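Local coordinates for protein cytochrome c, class II (Shewanella frigidimarina, PDB 4ULV) that binds a covalently attached heme c and probably serves in electron transfer, with a proposed part in sensing diatomic gases, as a dimeric cytochrome c', at residues I19-G24 / S42-N47; M26-M29 / K33-F36. All coordinates share one frame; numbering follows the deposited sequence.

Interaction 1 of 2, residues I19-G24 / S42-N47. With HEC (heme c), chain C.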
ATOM      1  N   ILE A  19      -5.948  -1.232   2.801  1.00  8.45           N
ATOM      2  CA  ILE A  19      -7.097  -1.495   1.885  1.00  9.36           C
ATOM      3  C   ILE A  19      -8.363  -1.075   2.616  1.00  9.11           C
ATOM      4  O   ILE A  19      -9.255  -0.379   2.048  1.00 11.40           O
ATOM      5  CB  ILE A  19      -7.137  -2.954   1.483  1.00  9.82           C
ATOM      6  CG1 ILE A  19      -6.008  -3.272   0.523  1.00 10.56           C
ATOM      7  CG2 ILE A  19      -8.486  -3.366   0.909  1.00  9.90           C
ATOM      8  CD1 ILE A  19      -5.787  -4.735   0.292  1.00 10.62           C
ATOM      9  N   ALA A  20      -8.507  -1.531   3.871  1.00  9.59           N
ATOM     10  CA  ALA A  20      -9.770  -1.287   4.649  1.00  8.71           C
ATOM     11  C   ALA A  20      -9.984   0.210   4.856  1.00  9.50           C
ATOM     12  O   ALA A  20     -11.105   0.722   4.768  1.00 10.75           O
ATOM     13  CB  ALA A  20      -9.769  -2.005   5.964  1.00  9.42           C
ATOM     14  N   TYR A  21      -8.929   0.956   5.127  1.00  9.61           N
ATOM     15  CA  TYR A  21      -9.081   2.388   5.336  1.00 10.16           C
ATOM     16  C   TYR A  21      -9.618   3.081   4.068  1.00  9.74           C
ATOM     17  O   TYR A  21     -10.517   3.898   4.149  1.00 10.31           O
ATOM     18  CB  TYR A  21      -7.746   3.037   5.758  1.00 11.25           C
ATOM     19  CG  TYR A  21      -7.782   4.527   5.882  1.00 11.12           C
ATOM     20  CD1 TYR A  21      -8.218   5.147   7.050  1.00 15.60           C
ATOM     21  CD2 TYR A  21      -7.470   5.341   4.772  1.00 12.63           C
ATOM     22  CE1 TYR A  21      -8.274   6.527   7.162  1.00 19.30           C
ATOM     23  CE2 TYR A  21      -7.534   6.733   4.867  1.00 15.22           C
ATOM     24  CZ  TYR A  21      -7.971   7.314   6.051  1.00 15.95           C
ATOM     25  OH  TYR A  21      -8.039   8.657   6.192  1.00 21.26           O
ATOM     26  N   ASN A  22      -9.052   2.722   2.939  1.00  8.56           N
ATOM     27  CA  ASN A  22      -9.458   3.358   1.707  1.00  7.49           C
ATOM     28  C   ASN A  22     -10.834   2.906   1.242  1.00  9.50           C
ATOM     29  O   ASN A  22     -11.655   3.749   0.893  1.00 10.74           O
ATOM     30  CB  ASN A  22      -8.359   3.112   0.634  1.00  8.89           C
ATOM     31  CG  ASN A  22      -7.171   4.038   0.800  1.00 11.21           C
ATOM     32  OD1 ASN A  22      -7.229   5.176   0.378  1.00 11.54           O
ATOM     33  ND2 ASN A  22      -6.151   3.578   1.520  1.00 12.15           N
ATOM     34  N   PHE A  23     -11.058   1.604   1.319  1.00  9.01           N
ATOM     35  CA  PHE A  23     -12.359   1.068   0.928  1.00 10.26           C
ATOM     36  C   PHE A  23     -13.460   1.588   1.851  1.00  9.79           C
ATOM     37  O   PHE A  23     -14.606   1.856   1.420  1.00 10.98           O
ATOM     38  CB  PHE A  23     -12.301  -0.453   0.970  1.00 10.13           C
ATOM     39  CG  PHE A  23     -13.487  -1.139   0.314  1.00  9.86           C
ATOM     40  CD1 PHE A  23     -13.631  -1.101  -1.042  1.00 11.97           C
ATOM     41  CD2 PHE A  23     -14.372  -1.880   1.041  1.00 11.41           C
ATOM     42  CE1 PHE A  23     -14.689  -1.698  -1.689  1.00 13.11           C
ATOM     43  CE2 PHE A  23     -15.426  -2.497   0.430  1.00 12.40           C
ATOM     44  CZ  PHE A  23     -15.576  -2.426  -0.960  1.00 11.81           C
ATOM     45  N   GLY A  24     -13.167   1.684   3.134  1.00  9.10           N
ATOM     46  CA  GLY A  24     -14.092   2.229   4.135  1.00  9.91           C
ATOM     47  C   GLY A  24     -14.481   3.664   3.934  1.00  9.76           C
ATOM     48  O   GLY A  24     -15.631   4.059   4.044  1.00 11.33           O
ATOM     49  N   SER A  42     -12.287   8.472  -6.443  1.00  8.41           N
ATOM     50  CA  SER A  42     -11.532   7.857  -7.535  1.00  8.52           C
ATOM     51  C   SER A  42     -10.100   7.483  -7.113  1.00  8.49           C
ATOM     52  O   SER A  42      -9.647   6.426  -7.390  1.00  9.10           O
ATOM     53  CB  SER A  42     -11.481   8.806  -8.732  1.00 11.05           C
ATOM     54  OG  SER A  42     -10.619   8.270  -9.723  1.00 11.26           O
ATOM     55  N   THR A  43      -9.445   8.413  -6.453  1.00  8.69           N
ATOM     56  CA  THR A  43      -8.039   8.131  -6.083  1.00  9.72           C
ATOM     57  C   THR A  43      -7.970   7.030  -4.974  1.00  9.49           C
ATOM     58  O   THR A  43      -7.025   6.209  -5.005  1.00 10.74           O
ATOM     59  CB  THR A  43      -7.283   9.405  -5.776  1.00 11.11           C
ATOM     60  OG1 THR A  43      -5.902   9.212  -6.147  1.00 14.63           O
ATOM     61  CG2 THR A  43      -7.449   9.802  -4.357  1.00 10.63           C
ATOM     62  N   ARG A  44      -9.005   6.954  -4.142  1.00  9.05           N
ATOM     63  CA  ARG A  44      -9.110   5.848  -3.216  1.00 10.00           C
ATOM     64  C   ARG A  44      -9.321   4.544  -3.924  1.00  8.57           C
ATOM     65  O   ARG A  44      -8.765   3.508  -3.537  1.00  9.91           O
ATOM     66  CB  ARG A  44     -10.139   6.097  -2.120  1.00 10.90           C
ATOM     67  CG  ARG A  44      -9.675   7.254  -1.206  1.00 12.85           C
ATOM     68  CD  ARG A  44     -10.081   7.025   0.170  1.00 12.99           C
ATOM     69  NE  ARG A  44     -10.000   8.198   0.950  1.00 10.11           N
ATOM     70  CZ  ARG A  44      -8.894   8.606   1.561  1.00 11.71           C
ATOM     71  NH1 ARG A  44      -7.774   7.940   1.391  1.00 11.60           N
ATOM     72  NH2 ARG A  44      -8.969   9.684   2.313  1.00 13.87           N
ATOM     73  N   ALA A  45     -10.150   4.573  -4.985  1.00  8.78           N
ATOM     74  CA  ALA A  45     -10.315   3.364  -5.744  1.00  8.46           C
ATOM     75  C   ALA A  45      -9.003   2.934  -6.401  1.00  7.95           C
ATOM     76  O   ALA A  45      -8.673   1.731  -6.453  1.00  9.06           O
ATOM     77  CB  ALA A  45     -11.412   3.585  -6.826  1.00  7.96           C
ATOM     78  N   ASP A  46      -8.227   3.895  -6.886  1.00  7.66           N
ATOM     79  CA  ASP A  46      -6.910   3.573  -7.462  1.00  8.31           C
ATOM     80  C   ASP A  46      -5.989   3.021  -6.345  1.00  8.34           C
ATOM     81  O   ASP A  46      -5.288   2.040  -6.568  1.00  9.28           O
ATOM     82  CB  ASP A  46      -6.309   4.824  -8.099  1.00  8.72           C
ATOM     83  CG  ASP A  46      -7.078   5.305  -9.357  1.00 10.53           C
ATOM     84  OD1 ASP A  46      -7.587   4.430 -10.057  1.00 13.41           O
ATOM     85  OD2 ASP A  46      -7.209   6.529  -9.580  1.00 13.11           O
ATOM     86  N   ASN A  47      -6.069   3.581  -5.130  1.00  8.90           N
ATOM     87  CA  ASN A  47      -5.297   3.031  -3.984  1.00  9.86           C
ATOM     88  C   ASN A  47      -5.682   1.576  -3.737  1.00  8.54           C
ATOM     89  O   ASN A  47      -4.844   0.684  -3.578  1.00  8.98           O
ATOM     90  CB  ASN A  47      -5.532   3.798  -2.740  1.00  9.78           C
ATOM     91  CG  ASN A  47      -4.904   5.185  -2.737  1.00  9.48           C
ATOM     92  OD1 ASN A  47      -4.006   5.462  -3.575  1.00  9.88           O
ATOM     93  ND2 ASN A  47      -5.255   6.039  -1.808  1.00  8.32           N
TER
HETATM   94 FE   HEC C 129      -9.105  -9.319   4.019  1.00 10.11          FE
HETATM   95  CHA HEC C 129      -7.371  -9.673   6.960  1.00 10.84           C
HETATM   96  CHB HEC C 129      -9.974  -6.195   4.936  1.00  9.06           C
HETATM   97  CHC HEC C 129     -10.250  -8.741   0.874  1.00  9.45           C
HETATM   98  CHD HEC C 129      -8.118 -12.429   3.081  1.00  8.68           C
HETATM   99  NA  HEC C 129      -8.687  -8.131   5.686  1.00  9.71           N
HETATM  100  C1A HEC C 129      -7.996  -8.433   6.803  1.00  9.47           C
HETATM  101  C2A HEC C 129      -8.003  -7.374   7.721  1.00 10.58           C
HETATM  102  C3A HEC C 129      -8.742  -6.389   7.146  1.00 10.00           C
HETATM  103  C4A HEC C 129      -9.155  -6.882   5.867  1.00  9.52           C
HETATM  104  CMA HEC C 129      -9.083  -5.061   7.731  1.00 10.94           C
HETATM  105  CAA HEC C 129      -7.318  -7.370   9.093  1.00 10.55           C
HETATM  106  CBA HEC C 129      -5.866  -6.873   8.954  1.00 10.95           C
HETATM  107  CGA HEC C 129      -5.150  -6.756  10.296  1.00 14.79           C
HETATM  108  O1A HEC C 129      -4.773  -7.786  10.850  1.00 18.70           O
HETATM  109  O2A HEC C 129      -4.942  -5.618  10.748  1.00 22.51           O
HETATM  110  NB  HEC C 129      -9.882  -7.691   3.009  1.00  9.90           N
HETATM  111  C1B HEC C 129     -10.293  -6.518   3.567  1.00  9.80           C
HETATM  112  C2B HEC C 129     -11.088  -5.733   2.722  1.00  9.43           C
HETATM  113  C3B HEC C 129     -11.130  -6.489   1.587  1.00  8.96           C
HETATM  114  C4B HEC C 129     -10.415  -7.670   1.756  1.00  9.07           C
HETATM  115  CMB HEC C 129     -11.771  -4.465   3.041  1.00 10.56           C
HETATM  116  CAB HEC C 129     -11.846  -6.200   0.279  1.00  9.67           C
HETATM  117  CBB HEC C 129     -11.813  -4.744  -0.169  1.00  9.97           C
HETATM  118  NC  HEC C 129      -9.128 -10.379   2.204  1.00  9.34           N
HETATM  119  C1C HEC C 129      -9.727 -10.007   1.007  1.00  8.64           C
HETATM  120  C2C HEC C 129      -9.649 -11.056   0.071  1.00  8.59           C
HETATM  121  C3C HEC C 129      -9.014 -12.127   0.695  1.00  9.51           C
HETATM  122  C4C HEC C 129      -8.725 -11.638   2.024  1.00  9.35           C
HETATM  123  CMC HEC C 129     -10.218 -10.959  -1.348  1.00  8.90           C
HETATM  124  CAC HEC C 129      -8.716 -13.507   0.196  1.00 10.14           C
HETATM  125  CBC HEC C 129      -8.529 -13.749  -1.271  1.00  9.88           C
HETATM  126  ND  HEC C 129      -7.904 -10.801   4.861  1.00  9.35           N
HETATM  127  C1D HEC C 129      -7.722 -12.031   4.400  1.00  9.75           C
HETATM  128  C2D HEC C 129      -7.075 -12.885   5.342  1.00  9.93           C
HETATM  129  C3D HEC C 129      -6.779 -12.068   6.395  1.00  9.65           C
HETATM  130  C4D HEC C 129      -7.355 -10.805   6.105  1.00 10.67           C
HETATM  131  CMD HEC C 129      -6.703 -14.301   5.179  1.00 10.70           C
HETATM  132  CAD HEC C 129      -5.992 -12.436   7.613  1.00  8.98           C
HETATM  133  CBD HEC C 129      -4.542 -11.946   7.564  1.00  9.38           C
HETATM  134  CGD HEC C 129      -3.728 -12.319   8.817  1.00 10.29           C
HETATM  135  O1D HEC C 129      -4.317 -12.163   9.946  1.00 12.10           O
HETATM  136  O2D HEC C 129      -2.606 -12.801   8.607  1.00 11.27           O
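Asn22 OD1 is gripped by two donors that come from helix 38-51. Arg44 NH1 lies 3.0 Å from Asn22 OD1 and Asn47 ND2 lies 3.1 Å from the same oxygen. The Asn47 bond is nearly straight, with an N-H...O angle of 171°; the arginine bond is more bent. Neither donor sits in the carbonyl plane: they reach the oxygen from opposite faces, so the acceptor is clasped between them, and the two amide planes stand almost perpendicular. For Asn47 and Arg44 the oxygen lies close to the plane of the donating group, at the edge of the guanidinium in the arginine's case. The Asn22 amide is held at its other end too, ND2 bonding Leu18 O one turn back and Tyr11 OH of the second subunit, which fixes its rotation.

Arg44 reaches across with its CG anti to the carbonyl carbon and a bend at chi2, laying its CD 3.4 Å from Asn22 OD1. Beyond it, the guanidinium turns one face to the edge of the Tyr21 ring, with Tyr21 CE2 3.7 Å from Arg44 NH1 and the planes 89° apart. Its charge is shared out: NE pairs with Asp25, NH2 with Glu57 of the second subunit, which also bonds Tyr21 OH.

The short helix segments run antiparallel at 153° with axes 8.9 Å apart, consistent with neighbouring helices in the four-helix bundle of cytochromes c'. Facing elsewhere, Ala20 CB touches the heme methyl CMA at 3.6 Å, and Phe23 lays a ring face over heme CBB. The same helical segment thus borders the heme and carries a polar cluster into the dimer interface, where the carboxylates of Asp25 and of Glu57 from the second subunit probably help keep Arg44 charged.

Interaction 2 of 2, residues M26-M29 / K33-F36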
ATOM      1  N   MET A  26     -14.451   5.162   0.976  1.00  9.26           N
ATOM      2  CA  MET A  26     -15.291   5.138  -0.198  1.00  8.75           C
ATOM      3  C   MET A  26     -16.731   4.748   0.216  1.00 10.29           C
ATOM      4  O   MET A  26     -17.703   5.371  -0.226  1.00 11.23           O
ATOM      5  CB  MET A  26     -14.726   4.121  -1.188  1.00 11.05           C
ATOM      6  CG  MET A  26     -13.378   4.575  -1.743  1.00 11.68           C
ATOM      7  SD  MET A  26     -12.503   3.208  -2.576  1.00 15.30           S
ATOM      8  CE  MET A  26     -13.549   3.226  -3.910  1.00  7.89           C
ATOM      9  N   GLY A  27     -16.840   3.726   1.058  1.00 10.05           N
ATOM     10  CA  GLY A  27     -18.193   3.247   1.443  1.00  9.83           C
ATOM     11  C   GLY A  27     -18.869   4.323   2.288  1.00 10.00           C
ATOM     12  O   GLY A  27     -20.097   4.575   2.073  1.00 12.73           O
ATOM     13  N   ALA A  28     -18.148   5.044   3.142  1.00 10.73           N
ATOM     14  CA  ALA A  28     -18.769   6.157   3.914  1.00 12.32           C
ATOM     15  C   ALA A  28     -19.383   7.210   3.009  1.00 11.32           C
ATOM     16  O   ALA A  28     -20.458   7.725   3.284  1.00 14.02           O
ATOM     17  CB  ALA A  28     -17.774   6.792   4.886  1.00 11.95           C
ATOM     18  N   MET A  29     -18.696   7.546   1.916  1.00 11.91           N
ATOM     19  CA  MET A  29     -19.212   8.519   0.990  1.00  9.72           C
ATOM     20  C   MET A  29     -20.463   7.999   0.243  1.00 12.37           C
ATOM     21  O   MET A  29     -21.421   8.778  -0.013  1.00 21.74           O
ATOM     22  CB  MET A  29     -18.176   8.852  -0.066  1.00 10.19           C
ATOM     23  CG  MET A  29     -16.968   9.636   0.452  1.00  9.71           C
ATOM     24  SD  MET A  29     -15.903  10.192  -0.911  1.00 12.93           S
ATOM     25  CE  MET A  29     -14.639  11.015   0.025  1.00 14.79           C
ATOM     26  N   LYS A  33     -22.321   9.005   5.025  1.00 12.50           N
ATOM     27  CA  LYS A  33     -21.702   9.210   6.323  1.00 13.42           C
ATOM     28  C   LYS A  33     -20.656  10.286   6.281  1.00 14.25           C
ATOM     29  O   LYS A  33     -20.255  10.765   7.319  1.00 20.18           O
ATOM     30  CB  LYS A  33     -21.155   7.897   6.852  1.00 11.79           C
ATOM     31  CG  LYS A  33     -22.303   7.000   7.289  1.00 15.11           C
ATOM     32  CD  LYS A  33     -21.889   5.664   7.813  1.00 20.69           C
ATOM     33  CE  LYS A  33     -23.095   5.067   8.536  1.00 23.93           C
ATOM     34  NZ  LYS A  33     -22.778   3.677   8.921  1.00 27.59           N
ATOM     35  N   LYS A  34     -20.220  10.682   5.083  1.00 13.25           N
ATOM     36  CA  LYS A  34     -19.327  11.837   4.948  1.00 14.43           C
ATOM     37  C   LYS A  34     -19.467  12.408   3.557  1.00 13.47           C
ATOM     38  O   LYS A  34     -20.022  11.730   2.692  1.00 12.97           O
ATOM     39  CB  LYS A  34     -17.872  11.480   5.232  1.00 18.11           C
ATOM     40  CG  LYS A  34     -17.349  10.460   4.270  1.00 16.09           C
ATOM     41  CD  LYS A  34     -15.918  10.041   4.556  1.00 22.12           C
ATOM     42  CE  LYS A  34     -15.021  11.086   3.931  1.00 32.13           C
ATOM     43  NZ  LYS A  34     -13.801  11.274   4.705  1.00 26.08           N
ATOM     44  N   PRO A  35     -19.076  13.678   3.372  1.00 10.84           N
ATOM     45  CA  PRO A  35     -19.354  14.323   2.118  1.00 11.63           C
ATOM     46  C   PRO A  35     -18.725  13.544   0.961  1.00 10.18           C
ATOM     47  O   PRO A  35     -17.591  13.076   1.020  1.00 13.18           O
ATOM     48  CB  PRO A  35     -18.787  15.752   2.290  1.00 12.06           C
ATOM     49  CG  PRO A  35     -18.742  15.960   3.805  1.00 11.64           C
ATOM     50  CD  PRO A  35     -18.436  14.579   4.376  1.00 13.53           C
ATOM     51  N   PHE A  36     -19.424  13.507  -0.164  1.00 10.10           N
ATOM     52  CA  PHE A  36     -18.983  12.779  -1.344  1.00  9.56           C
ATOM     53  C   PHE A  36     -18.082  13.686  -2.187  1.00  9.65           C
ATOM     54  O   PHE A  36     -18.462  14.800  -2.529  1.00 12.27           O
ATOM     55  CB  PHE A  36     -20.173  12.354  -2.236  1.00 11.26           C
ATOM     56  CG  PHE A  36     -19.736  11.485  -3.382  1.00 12.13           C
ATOM     57  CD1 PHE A  36     -19.646  10.107  -3.252  1.00 18.15           C
ATOM     58  CD2 PHE A  36     -19.433  12.049  -4.641  1.00 15.12           C
ATOM     59  CE1 PHE A  36     -19.201   9.324  -4.326  1.00 19.43           C
ATOM     60  CE2 PHE A  36     -19.004  11.269  -5.697  1.00 19.17           C
ATOM     61  CZ  PHE A  36     -18.862   9.916  -5.538  1.00 18.81           C
TER
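Met29 and Phe36 meet where the loop after helix 5-30 folds back along the helix end. Met29 CB approaches the ring obliquely, 3.7 Å from Phe36 CD1. The sulfur adds a Met-aromatic contact: Met29 SD is 5.0 Å from the centroid of the Phe36 ring, 31° off its normal. Past CG the methionine is fully extended, carrying SD and CE alongside the loop backbone, where Met29 CG comes 3.5 Å from Pro35 O and CE meets Lys34 CE.

Next to it, Ala28 CB rests on the aliphatic part of Lys34, 3.7 Å from Lys34 CG. That chain starts with CG between the backbone N and the carbonyl carbon (chi1 62°) and bends at chi3 and chi4, which lets its methylenes lie against both Ala28 and Met29 while NZ pairs with Asp25. An alanine at Met29 would keep the CB contact but is likely to cost the Phe36 ring its sulfur partner and leave Lys34 CE without the methyl beside it.

The backbone fixes the turn that brings these side chains together. Lys33 N donates to Ala28 O over 2.9 Å at an N-H...O angle of 154°; Lys34 N adds a weak second bond to the same oxygen. Farther out, Met29 packs on Val40 of helix 38-51 and Phe36 on Gln104 of helix 104-125.

A carbonyl in the last turns of a helix, taken up by amides of the following loop, is characteristic of a chain reversal at a helix C-terminal end. Here it begins the connection from helix 5-30 to helix 38-51 in the cytochrome c' bundle, away from the heme.

Both interactions use helix 5-30, and interaction 2 is nested within the loop that interaction 1 closes, their centres about 12 Å apart. Interaction 1 is partly buried, helix against helix, nearer the middle of the chain; it relies on side-chain amides and a guanidinium and reaches the heme and the second subunit. Interaction 2 lies at the surface, helix against loop, and combines backbone bonds with apolar and sulfur-aromatic contacts. They meet through Met26, whose CG lies 3.6 Å from Arg44 CB. Asp25 also links them, as its carboxylate pairs with Arg44 through one oxygen and with Lys34 through the other.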